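Local coordinates for protein putative leucoanthocyanidin reductase 1 (Vitis vinifera, PDB 3I6I) that catalyses the NADPH-dependent reduction of leucoanthocyanidins to flavan-3-ols, a step of flavonoid biosynthesis, at residues I157-I162 against T199-F204. Residues are numbered along the deposited sequence; the frame is centred on the assembly and turned at random.
Sequences ICCNSI and TDIGKF. With NDP (NADPH dihydro-nicotinamide-adenine-dinucleotide phosphate), chain B.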
ATOM      1  N   ILE A 157      -7.147   2.874   2.017  1.00  6.10           N
ATOM      2  CA  ILE A 157      -5.842   3.306   2.523  1.00  4.36           C
ATOM      3  C   ILE A 157      -5.012   3.902   1.394  1.00  7.35           C
ATOM      4  O   ILE A 157      -4.498   3.167   0.517  1.00  5.23           O
ATOM      5  CB  ILE A 157      -5.045   2.145   3.221  1.00  2.69           C
ATOM      6  CG1 ILE A 157      -5.755   1.563   4.436  1.00  6.15           C
ATOM      7  CG2 ILE A 157      -3.594   2.639   3.626  1.00  3.92           C
ATOM      8  CD1 ILE A 157      -6.003   2.585   5.624  1.00  3.99           C
ATOM      9  N   CYS A 158      -4.884   5.216   1.380  1.00  4.68           N
ATOM     10  CA  CYS A 158      -4.136   5.923   0.308  1.00  5.93           C
ATOM     11  C   CYS A 158      -2.834   6.420   0.933  1.00  6.15           C
ATOM     12  O   CYS A 158      -2.655   7.618   1.236  1.00  7.49           O
ATOM     13  CB  CYS A 158      -4.963   7.055  -0.327  1.00  8.88           C
ATOM     14  SG  CYS A 158      -6.602   6.497  -0.970  1.00  9.03           S
ATOM     15  N   CYS A 159      -1.920   5.472   1.143  1.00  5.61           N
ATOM     16  CA  CYS A 159      -0.745   5.734   1.933  1.00  2.58           C
ATOM     17  C   CYS A 159       0.471   6.310   1.186  1.00  3.15           C
ATOM     18  O   CYS A 159       1.551   6.492   1.795  1.00  4.82           O
ATOM     19  CB  CYS A 159      -0.316   4.503   2.721  1.00  4.29           C
ATOM     20  SG  CYS A 159       0.020   3.091   1.631  1.00  6.89           S
ATOM     21  N   ASN A 160       0.328   6.549  -0.099  1.00  3.87           N
ATOM     22  CA  ASN A 160       1.376   7.192  -0.889  1.00  2.58           C
ATOM     23  C   ASN A 160       2.600   6.260  -0.985  1.00  6.49           C
ATOM     24  O   ASN A 160       2.401   5.068  -1.061  1.00  7.72           O
ATOM     25  CB  ASN A 160       1.673   8.595  -0.384  1.00  3.81           C
ATOM     26  CG  ASN A 160       0.555   9.569  -0.749  1.00  2.00           C
ATOM     27  OD1 ASN A 160       0.020   9.547  -1.872  1.00  4.85           O
ATOM     28  ND2 ASN A 160       0.153  10.404   0.227  1.00  3.05           N
ATOM     29  N   SER A 161       3.827   6.767  -1.044  1.00  2.93           N
ATOM     30  CA  SER A 161       4.958   5.901  -1.368  1.00  2.47           C
ATOM     31  C   SER A 161       5.613   5.243  -0.148  1.00  5.42           C
ATOM     32  O   SER A 161       5.877   5.897   0.856  1.00  4.69           O
ATOM     33  CB  SER A 161       6.017   6.701  -2.148  1.00  2.49           C
ATOM     34  OG  SER A 161       5.470   7.110  -3.377  1.00  4.41           O
ATOM     35  N   ILE A 162       6.001   3.980  -0.265  1.00  6.46           N
ATOM     36  CA  ILE A 162       6.884   3.377   0.731  1.00  5.82           C
ATOM     37  C   ILE A 162       8.251   4.068   0.688  1.00  7.76           C
ATOM     38  O   ILE A 162       8.686   4.529  -0.347  1.00  9.14           O
ATOM     39  CB  ILE A 162       7.015   1.831   0.529  1.00 15.29           C
ATOM     40  CG1 ILE A 162       7.589   1.164   1.791  1.00 15.89           C
ATOM     41  CG2 ILE A 162       7.848   1.522  -0.695  1.00 15.39           C
ATOM     42  CD1 ILE A 162       6.831  -0.088   2.232  1.00 19.20           C
ATOM     43  N   THR A 199       6.666  -0.017   8.337  1.00  2.25           N
ATOM     44  CA  THR A 199       6.135  -0.272   9.670  1.00  3.36           C
ATOM     45  C   THR A 199       5.023   0.714  10.016  1.00  4.10           C
ATOM     46  O   THR A 199       4.092   0.347  10.740  1.00  6.92           O
ATOM     47  CB  THR A 199       7.238  -0.277  10.778  1.00  7.07           C
ATOM     48  OG1 THR A 199       7.932   0.978  10.797  1.00  9.21           O
ATOM     49  CG2 THR A 199       8.263  -1.400  10.554  1.00  9.96           C
ATOM     50  N   ASP A 200       5.130   1.952   9.531  1.00  5.53           N
ATOM     51  CA  ASP A 200       4.073   2.965   9.723  1.00  5.28           C
ATOM     52  C   ASP A 200       2.853   2.689   8.830  1.00  6.36           C
ATOM     53  O   ASP A 200       1.737   2.922   9.224  1.00  5.05           O
ATOM     54  CB  ASP A 200       4.593   4.392   9.470  1.00  7.68           C
ATOM     55  CG  ASP A 200       5.413   4.931  10.631  1.00 10.94           C
ATOM     56  OD1 ASP A 200       5.243   4.446  11.773  1.00  8.12           O
ATOM     57  OD2 ASP A 200       6.237   5.849  10.399  1.00  9.42           O
ATOM     58  N   ILE A 201       3.059   2.200   7.621  1.00  4.87           N
ATOM     59  CA  ILE A 201       1.905   1.798   6.814  1.00  5.60           C
ATOM     60  C   ILE A 201       1.116   0.716   7.573  1.00  5.83           C
ATOM     61  O   ILE A 201      -0.117   0.784   7.665  1.00  6.03           O
ATOM     62  CB  ILE A 201       2.326   1.249   5.468  1.00  5.11           C
ATOM     63  CG1 ILE A 201       3.006   2.332   4.636  1.00  7.08           C
ATOM     64  CG2 ILE A 201       1.044   0.661   4.705  1.00  9.06           C
ATOM     65  CD1 ILE A 201       3.652   1.796   3.359  1.00 10.48           C
ATOM     66  N   GLY A 202       1.803  -0.272   8.153  1.00  5.45           N
ATOM     67  CA  GLY A 202       1.106  -1.293   8.931  1.00  3.58           C
ATOM     68  C   GLY A 202       0.431  -0.740  10.181  1.00  5.28           C
ATOM     69  O   GLY A 202      -0.746  -0.978  10.446  1.00  4.33           O
ATOM     70  N   LYS A 203       1.175   0.032  10.965  1.00  2.92           N
ATOM     71  CA  LYS A 203       0.687   0.497  12.247  1.00  2.31           C
ATOM     72  C   LYS A 203      -0.561   1.342  12.071  1.00  4.26           C
ATOM     73  O   LYS A 203      -1.602   1.123  12.739  1.00  4.68           O
ATOM     74  CB  LYS A 203       1.781   1.319  12.911  1.00  6.97           C
ATOM     75  CG  LYS A 203       1.402   1.957  14.238  1.00  7.22           C
ATOM     76  CD  LYS A 203       2.621   2.765  14.761  1.00 10.72           C
ATOM     77  CE  LYS A 203       2.188   3.891  15.699  1.00 16.74           C
ATOM     78  NZ  LYS A 203       3.400   4.649  16.226  1.00 13.15           N
ATOM     79  N   PHE A 204      -0.472   2.309  11.171  1.00  5.78           N
ATOM     80  CA  PHE A 204      -1.560   3.255  11.019  1.00  3.69           C
ATOM     81  C   PHE A 204      -2.734   2.638  10.275  1.00  5.75           C
ATOM     82  O   PHE A 204      -3.846   2.898  10.648  1.00  5.78           O
ATOM     83  CB  PHE A 204      -1.096   4.585  10.449  1.00  5.98           C
ATOM     84  CG  PHE A 204      -0.240   5.355  11.414  1.00  6.31           C
ATOM     85  CD1 PHE A 204      -0.804   5.937  12.533  1.00  6.52           C
ATOM     86  CD2 PHE A 204       1.129   5.479  11.224  1.00  8.75           C
ATOM     87  CE1 PHE A 204      -0.032   6.622  13.438  1.00  3.95           C
ATOM     88  CE2 PHE A 204       1.911   6.189  12.133  1.00 10.63           C
ATOM     89  CZ  PHE A 204       1.344   6.756  13.236  1.00  8.75           C
TER
HETATM   90  PA  NDP B 350       2.584  -8.950  -3.263  0.70 17.77           P
HETATM   91  O1A NDP B 350       2.650  -9.567  -4.638  0.70 18.61           O
HETATM   92  O2A NDP B 350       3.999  -8.661  -2.482  0.70 18.06           O
HETATM   93  O5B NDP B 350       1.697  -9.770  -2.200  0.70 21.52           O
HETATM   94  C5B NDP B 350       0.437 -10.240  -2.564  0.70 16.01           C
HETATM   95  C4B NDP B 350      -0.118 -11.153  -1.538  0.70 19.65           C
HETATM   96  O4B NDP B 350      -1.450 -11.479  -2.095  0.70 22.25           O
HETATM   97  C3B NDP B 350       0.664 -12.489  -1.447  0.70 18.24           C
HETATM   98  O3B NDP B 350       0.661 -13.019  -0.094  0.70 19.64           O
HETATM   99  C2B NDP B 350      -0.127 -13.415  -2.369  0.70 20.83           C
HETATM  100  O2B NDP B 350       0.029 -14.770  -1.947  0.70 22.58           O
HETATM  101  C1B NDP B 350      -1.546 -12.953  -2.045  0.70 17.39           C
HETATM  102  N9A NDP B 350      -2.584 -13.338  -3.001  0.70 16.47           N
HETATM  103  C8A NDP B 350      -2.614 -12.998  -4.290  0.70 16.15           C
HETATM  104  N7A NDP B 350      -3.722 -13.496  -4.843  0.70 14.54           N
HETATM  105  C5A NDP B 350      -4.411 -14.142  -3.896  0.70 16.37           C
HETATM  106  C6A NDP B 350      -5.616 -14.846  -3.891  0.70 21.88           C
HETATM  107  N6A NDP B 350      -6.343 -14.957  -5.005  0.70 22.81           N
HETATM  108  N1A NDP B 350      -6.038 -15.405  -2.739  0.70 17.31           N
HETATM  109  C2A NDP B 350      -5.326 -15.271  -1.622  0.70 21.11           C
HETATM  110  N3A NDP B 350      -4.173 -14.591  -1.582  0.70 20.11           N
HETATM  111  C4A NDP B 350      -3.695 -14.032  -2.717  0.70 15.60           C
HETATM  112  O3  NDP B 350       1.833  -7.543  -3.401  0.70 18.09           O
HETATM  113  PN  NDP B 350       2.294  -6.050  -2.919  0.70 19.12           P
HETATM  114  O1N NDP B 350       2.626  -5.851  -1.488  0.70 20.60           O
HETATM  115  O2N NDP B 350       3.356  -5.628  -4.001  0.70 23.46           O
HETATM  116  O5D NDP B 350       0.938  -5.241  -3.379  0.70 14.85           O
HETATM  117  C5D NDP B 350      -0.171  -5.128  -2.476  0.70 13.76           C
HETATM  118  C4D NDP B 350      -0.922  -3.862  -2.780  0.70 13.87           C
HETATM  119  O4D NDP B 350      -0.009  -2.811  -2.358  0.70 18.18           O
HETATM  120  C3D NDP B 350      -1.232  -3.623  -4.237  0.70 15.12           C
HETATM  121  O3D NDP B 350      -2.474  -2.931  -4.324  0.70 13.70           O
HETATM  122  C2D NDP B 350      -0.121  -2.680  -4.659  0.70 19.88           C
HETATM  123  O2D NDP B 350      -0.636  -1.829  -5.663  0.70 20.25           O
HETATM  124  C1D NDP B 350       0.126  -1.853  -3.399  0.70 16.61           C
HETATM  125  N1N NDP B 350       1.548  -1.404  -3.179  0.70 17.02           N
HETATM  126  C2N NDP B 350       1.850  -0.092  -2.740  0.70 19.59           C
HETATM  127  C3N NDP B 350       3.077   0.401  -2.897  0.70 21.35           C
HETATM  128  C7N NDP B 350       3.401   1.818  -2.387  0.70 25.66           C
HETATM  129  O7N NDP B 350       2.548   2.488  -1.793  0.70 25.29           O
HETATM  130  N7N NDP B 350       4.648   2.228  -2.547  0.70 17.03           N
HETATM  131  C4N NDP B 350       4.157  -0.459  -3.574  0.70 19.95           C
HETATM  132  C5N NDP B 350       3.840  -1.944  -3.440  0.70 22.29           C
HETATM  133  C6N NDP B 350       2.604  -2.354  -3.189  0.70 22.28           C
HETATM  134  P2B NDP B 350       0.857 -15.826  -2.956  0.70 25.19           P
HETATM  135  O1X NDP B 350       2.293 -15.443  -3.003  0.70 29.55           O
HETATM  136  O2X NDP B 350       0.517 -17.252  -2.342  0.70 26.92           O
HETATM  137  O3X NDP B 350       0.161 -15.717  -4.373  0.70 26.27           O
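The helical bond from Lys203 N to Thr199 O, 2.9 Å long, spans the turn that presents Ile201 to Cys159 and Ile162. Contact across the two segments is apolar and rests on Ile201, whose two branches divide the work. Its CG2 meets Cys159 SG at 4.1 Å. The sulfur comes forward to it by sitting between its own backbone N and carbonyl carbon (chi1 58°). The longer branch of Ile201, stretched out at chi2 171°, ends methyl to methyl against Ile162, CD1 to CD1 at 3.9 Å, with the two side chains crossing at about a right angle.

Ile162 lies between the helix and the cofactor: CD1 faces Ile201, and Ile162 CG2 lies 3.8 Å from N7N of the NADPH carboxamide. Between Cys159 and Ile162 the chain turns at Asn160, which separates strand 155-158 from strand 161-162 and whose ND2 is bonded to Phe221 O.

Ile162 and Ile201 both also touch Ile22 of helix 21-32, in the Rossmann domain. Strand 155-158 runs parallel to strand 217-220, and strand 161-162 is parallel to strand 193-196, which leads into helix 198-208. This helix lies behind segment 157-162, a layer back from the nicotinamide, with Ile201 backing Ile162 of the pocket.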